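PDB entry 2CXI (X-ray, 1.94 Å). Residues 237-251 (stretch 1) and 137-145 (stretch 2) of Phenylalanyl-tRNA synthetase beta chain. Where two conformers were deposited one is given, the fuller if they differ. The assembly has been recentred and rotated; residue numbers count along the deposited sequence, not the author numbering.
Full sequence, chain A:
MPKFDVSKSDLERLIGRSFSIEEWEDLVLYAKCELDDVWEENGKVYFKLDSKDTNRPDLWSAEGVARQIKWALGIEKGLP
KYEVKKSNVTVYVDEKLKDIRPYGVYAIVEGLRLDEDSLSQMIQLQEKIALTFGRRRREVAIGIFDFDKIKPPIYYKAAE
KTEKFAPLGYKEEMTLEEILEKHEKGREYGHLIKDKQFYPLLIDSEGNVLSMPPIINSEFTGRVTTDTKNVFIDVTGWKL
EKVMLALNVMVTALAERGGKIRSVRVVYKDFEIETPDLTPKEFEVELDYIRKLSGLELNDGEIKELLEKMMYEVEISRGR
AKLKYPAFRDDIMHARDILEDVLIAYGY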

# COMPACT_ATOMS: atom_id res chain seq x y z
N GLY A 237 -28.65 -4.77 -3.34
CA GLY A 237 -30.07 -4.46 -3.44
C GLY A 237 -30.33 -3.04 -3.02
O GLY A 237 -29.45 -2.18 -3.10
N TRP A 238 -31.58 -2.80 -2.62
CA TRP A 238 -32.12 -1.45 -2.42
C TRP A 238 -32.25 -1.01 -0.96
O TRP A 238 -32.40 0.20 -0.69
CB TRP A 238 -33.47 -1.35 -3.16
CG TRP A 238 -33.24 -1.13 -4.65
CD1 TRP A 238 -33.11 -2.09 -5.64
CD2 TRP A 238 -33.03 0.13 -5.31
NE1 TRP A 238 -32.86 -1.50 -6.85
CE2 TRP A 238 -32.81 -0.13 -6.68
CE3 TRP A 238 -33.02 1.48 -4.87
CZ2 TRP A 238 -32.60 0.89 -7.63
CZ3 TRP A 238 -32.80 2.49 -5.81
CH2 TRP A 238 -32.59 2.19 -7.17
N LYS A 239 -32.25 -1.96 -0.02
CA LYS A 239 -32.36 -1.65 1.43
C LYS A 239 -31.26 -2.38 2.16
O LYS A 239 -31.11 -3.60 2.02
CB LYS A 239 -33.71 -2.07 2.05
CG LYS A 239 -34.99 -1.46 1.43
CD LYS A 239 -35.00 0.08 1.38
CE LYS A 239 -35.10 0.73 2.74
NZ LYS A 239 -35.58 2.13 2.43
N LEU A 240 -30.50 -1.64 2.95
CA LEU A 240 -29.37 -2.21 3.67
C LEU A 240 -29.78 -3.36 4.60
O LEU A 240 -29.09 -4.37 4.65
CB LEU A 240 -28.61 -1.10 4.41
CG LEU A 240 -27.24 -1.36 5.03
CD1 LEU A 240 -26.22 -1.92 3.98
CD2 LEU A 240 -26.70 -0.03 5.66
N GLU A 241 -30.92 -3.21 5.30
CA GLU A 241 -31.38 -4.24 6.23
C GLU A 241 -31.65 -5.54 5.51
O GLU A 241 -31.37 -6.62 6.07
CB GLU A 241 -32.69 -3.81 6.95
CG GLU A 241 -33.25 -4.81 7.98
CD GLU A 241 -34.11 -5.95 7.41
OE1 GLU A 241 -34.81 -5.77 6.38
OE2 GLU A 241 -34.11 -7.07 8.03
N LYS A 242 -32.23 -5.45 4.31
CA LYS A 242 -32.58 -6.66 3.56
C LYS A 242 -31.36 -7.44 3.04
O LYS A 242 -31.30 -8.68 3.14
CB LYS A 242 -33.56 -6.36 2.42
CG LYS A 242 -35.03 -6.23 2.89
CD LYS A 242 -35.99 -6.27 1.68
CE LYS A 242 -35.83 -7.57 0.93
NZ LYS A 242 -36.89 -8.51 1.37
N VAL A 243 -30.38 -6.72 2.51
CA VAL A 243 -29.13 -7.37 2.02
C VAL A 243 -28.32 -7.95 3.18
O VAL A 243 -27.66 -8.98 3.03
CB VAL A 243 -28.34 -6.47 1.09
CG1 VAL A 243 -29.20 -6.16 -0.20
CG2 VAL A 243 -27.88 -5.15 1.78
N MSE A 244 -28.39 -7.31 4.35
CA MSE A 244 -27.70 -7.84 5.53
C MSE A 244 -28.34 -9.11 6.07
O MSE A 244 -27.65 -10.02 6.47
CB MSE A 244 -27.65 -6.78 6.62
CG MSE A 244 -26.78 -5.62 6.20
SE MSE A 244 -24.95 -5.96 6.72
CE MSE A 244 -25.09 -5.41 8.66
N LEU A 245 -29.66 -9.16 6.09
CA LEU A 245 -30.37 -10.39 6.47
C LEU A 245 -29.93 -11.55 5.59
O LEU A 245 -29.53 -12.60 6.10
CB LEU A 245 -31.90 -10.19 6.39
CG LEU A 245 -32.78 -11.27 7.03
CD1 LEU A 245 -32.88 -12.54 6.12
CD2 LEU A 245 -32.33 -11.58 8.47
N ALA A 246 -29.97 -11.33 4.27
CA ALA A 246 -29.62 -12.35 3.29
C ALA A 246 -28.14 -12.81 3.47
O ALA A 246 -27.80 -14.01 3.45
CB ALA A 246 -29.84 -11.79 1.90
N LEU A 247 -27.26 -11.84 3.70
CA LEU A 247 -25.84 -12.17 3.93
C LEU A 247 -25.70 -13.03 5.20
O LEU A 247 -24.94 -14.01 5.23
CB LEU A 247 -25.05 -10.86 4.12
CG LEU A 247 -23.55 -11.05 4.37
CD1 LEU A 247 -22.87 -11.58 3.03
CD2 LEU A 247 -22.89 -9.72 4.86
N ASN A 248 -26.42 -12.64 6.25
CA ASN A 248 -26.40 -13.36 7.49
C ASN A 248 -26.85 -14.80 7.31
O ASN A 248 -26.25 -15.71 7.88
CB ASN A 248 -27.24 -12.65 8.55
CG ASN A 248 -26.63 -11.27 8.99
OD1 ASN A 248 -27.28 -10.47 9.70
ND2 ASN A 248 -25.40 -11.04 8.61
N VAL A 249 -27.94 -15.00 6.57
CA VAL A 249 -28.41 -16.34 6.25
C VAL A 249 -27.29 -17.15 5.53
O VAL A 249 -26.96 -18.27 5.92
CB VAL A 249 -29.74 -16.29 5.45
CG1 VAL A 249 -30.08 -17.67 4.82
CG2 VAL A 249 -30.90 -15.77 6.36
N MSE A 250 -26.69 -16.57 4.48
CA MSE A 250 -25.62 -17.24 3.70
C MSE A 250 -24.44 -17.66 4.57
O MSE A 250 -23.99 -18.80 4.49
CB MSE A 250 -25.07 -16.34 2.57
CG MSE A 250 -26.03 -16.05 1.42
SE MSE A 250 -26.65 -17.72 0.43
CE MSE A 250 -25.03 -18.72 0.37
N VAL A 251 -23.90 -16.73 5.36
CA VAL A 251 -22.71 -17.05 6.15
C VAL A 251 -22.97 -18.01 7.32
O VAL A 251 -22.10 -18.79 7.66
CB VAL A 251 -21.96 -15.76 6.69
CG1 VAL A 251 -21.64 -14.79 5.53
CG2 VAL A 251 -22.77 -15.03 7.77
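Stretch 2, residues 137-145: RREVAIGIF

How does the second stretch lie on the first? Residues 240-251 form a helix, with Lys239 at its N-cap position, and residues 137-145 run from a turn into an extended strand that is well established by Ala141. The strand travels broadly the same way as the helix, their N-to-C directions 39° apart (signed crossing angle -39°). The axes come within 8.8 Å, and where Val140 meets the helix it faces the small side chain of Ala246. Together the two stretches bury 541 Å².

Which bumps fill which hollows along the helix? Lys242, Ala246 and Met250, spaced four residues apart, all point toward the strand and make a ridge with a dip at the alanine. Val140 fills that dip: its CG1 lies 3.5 Å from Ala246 CB, while its CG2 reaches back to Lys242 O at 4.0 Å and Val243 CG1 at 4.5 Å. Ile142 comes next, between Ala246 and Met250: Ile142 CD1 lies 4.5 Å from Ala246 CB and 4.1 Å from Met250 CG, and its CG2 is as near to that Met250 CG. The selenomethionine Met250, with all three chi angles in m, carries the ridge on to Ile144; Met250 CE lies 3.7 Å from Ile144 CD1. Every second residue, Val140, Ile142 and Ile144, meets the helix; Ala141 points sideways and makes no contact, and Gly143 has no side chain to point.

What happens where the helix begins? Here the backbones themselves come close, and the lack of a side chain at Gly237 matters: its CA sits 3.4 Å from Glu139 O in a CA-H...O contact, and a CB in the ideal position would fall only 2.0 Å from that same oxygen. No direct hydrogen bond joins the stretches, but a water links them, donating to Glu139 O at 2.7 Å and accepting from Lys239 N at 2.9 Å. Val243 CG1 also packs near this carbonyl, 3.9 Å from Glu139 O.

What do the long side chains add? Arg138 starts sideways, but its extended chain brings the guanidinium flat over one face of the Trp238 ring, with centres 4.0 Å apart and planes at 19°. Arg138 CZ is 4.0 Å from the centroid of the Trp238 five-membered ring, a cation-pi arrangement, and Arg138 NH2 comes within 3.5 Å of Trp238 NE1. Glu139 instead meets Lys242: Glu139 OE2 lies 3.5 Å from Lys242 NZ in a salt bridge, while Lys242 CE lies 4.1 Å from Val140 CG2.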

# COMPACT_ATOMS: atom_id res chain seq x y z
N ARG A 137 -34.64 -11.11 -7.57
CA ARG A 137 -33.28 -10.51 -7.58
C ARG A 137 -33.28 -8.97 -7.42
O ARG A 137 -32.24 -8.38 -7.16
CB ARG A 137 -32.55 -10.86 -8.87
CG ARG A 137 -32.18 -12.31 -9.09
CD ARG A 137 -31.06 -12.42 -10.15
NE ARG A 137 -30.74 -13.81 -10.51
CZ ARG A 137 -29.85 -14.15 -11.45
NH1 ARG A 137 -29.21 -13.21 -12.13
NH2 ARG A 137 -29.62 -15.45 -11.73
N ARG A 138 -34.43 -8.32 -7.60
CA ARG A 138 -34.39 -6.83 -7.56
C ARG A 138 -34.02 -6.34 -6.19
O ARG A 138 -33.20 -5.44 -6.05
CB ARG A 138 -35.72 -6.20 -7.99
CG ARG A 138 -35.57 -4.71 -8.16
CD ARG A 138 -36.87 -3.91 -8.50
NE ARG A 138 -36.55 -2.57 -8.05
CZ ARG A 138 -36.74 -2.13 -6.82
NH1 ARG A 138 -37.33 -2.90 -5.90
NH2 ARG A 138 -36.32 -0.91 -6.51
N GLU A 139 -34.63 -6.95 -5.16
CA GLU A 139 -34.38 -6.52 -3.77
C GLU A 139 -33.12 -7.14 -3.16
O GLU A 139 -32.50 -6.51 -2.32
CB GLU A 139 -35.62 -6.77 -2.88
CG GLU A 139 -36.76 -5.85 -3.28
CD GLU A 139 -38.07 -6.12 -2.55
OE1 GLU A 139 -39.15 -5.80 -3.14
OE2 GLU A 139 -38.06 -6.60 -1.37
N VAL A 140 -32.80 -8.37 -3.57
CA VAL A 140 -31.63 -9.10 -3.06
C VAL A 140 -31.09 -9.99 -4.16
O VAL A 140 -31.83 -10.86 -4.69
CB VAL A 140 -31.96 -10.01 -1.82
CG1 VAL A 140 -30.69 -10.82 -1.40
CG2 VAL A 140 -32.42 -9.20 -0.65
N ALA A 141 -29.83 -9.77 -4.53
CA ALA A 141 -29.11 -10.67 -5.46
C ALA A 141 -27.82 -11.10 -4.77
O ALA A 141 -27.16 -10.28 -4.12
CB ALA A 141 -28.81 -9.94 -6.80
N ILE A 142 -27.49 -12.38 -4.85
CA ILE A 142 -26.34 -12.93 -4.12
C ILE A 142 -25.36 -13.46 -5.11
O ILE A 142 -25.71 -14.29 -5.98
CB ILE A 142 -26.77 -14.06 -3.12
CG1 ILE A 142 -27.75 -13.49 -2.08
CG2 ILE A 142 -25.52 -14.77 -2.44
CD1 ILE A 142 -28.66 -14.60 -1.39
N GLY A 143 -24.12 -13.03 -4.97
CA GLY A 143 -23.00 -13.65 -5.70
C GLY A 143 -22.07 -14.43 -4.74
O GLY A 143 -21.86 -14.03 -3.57
N ILE A 144 -21.52 -15.53 -5.25
CA ILE A 144 -20.49 -16.29 -4.51
C ILE A 144 -19.29 -16.54 -5.40
O ILE A 144 -19.44 -16.82 -6.60
CB ILE A 144 -21.06 -17.61 -3.98
CG1 ILE A 144 -22.20 -17.34 -3.00
CG2 ILE A 144 -19.99 -18.36 -3.21
CD1 ILE A 144 -23.06 -18.59 -2.76
N PHE A 145 -18.11 -16.42 -4.81
CA PHE A 145 -16.83 -16.40 -5.54
C PHE A 145 -15.76 -17.13 -4.76
O PHE A 145 -15.79 -17.15 -3.53
CB PHE A 145 -16.39 -14.94 -5.84
CG PHE A 145 -17.44 -14.14 -6.59
CD1 PHE A 145 -18.38 -13.38 -5.88
CD2 PHE A 145 -17.57 -14.25 -7.99
CE1 PHE A 145 -19.40 -12.67 -6.56
CE2 PHE A 145 -18.58 -13.55 -8.68
CZ PHE A 145 -19.48 -12.75 -7.96
O HOH W 1 -33.45 -4.44 -0.88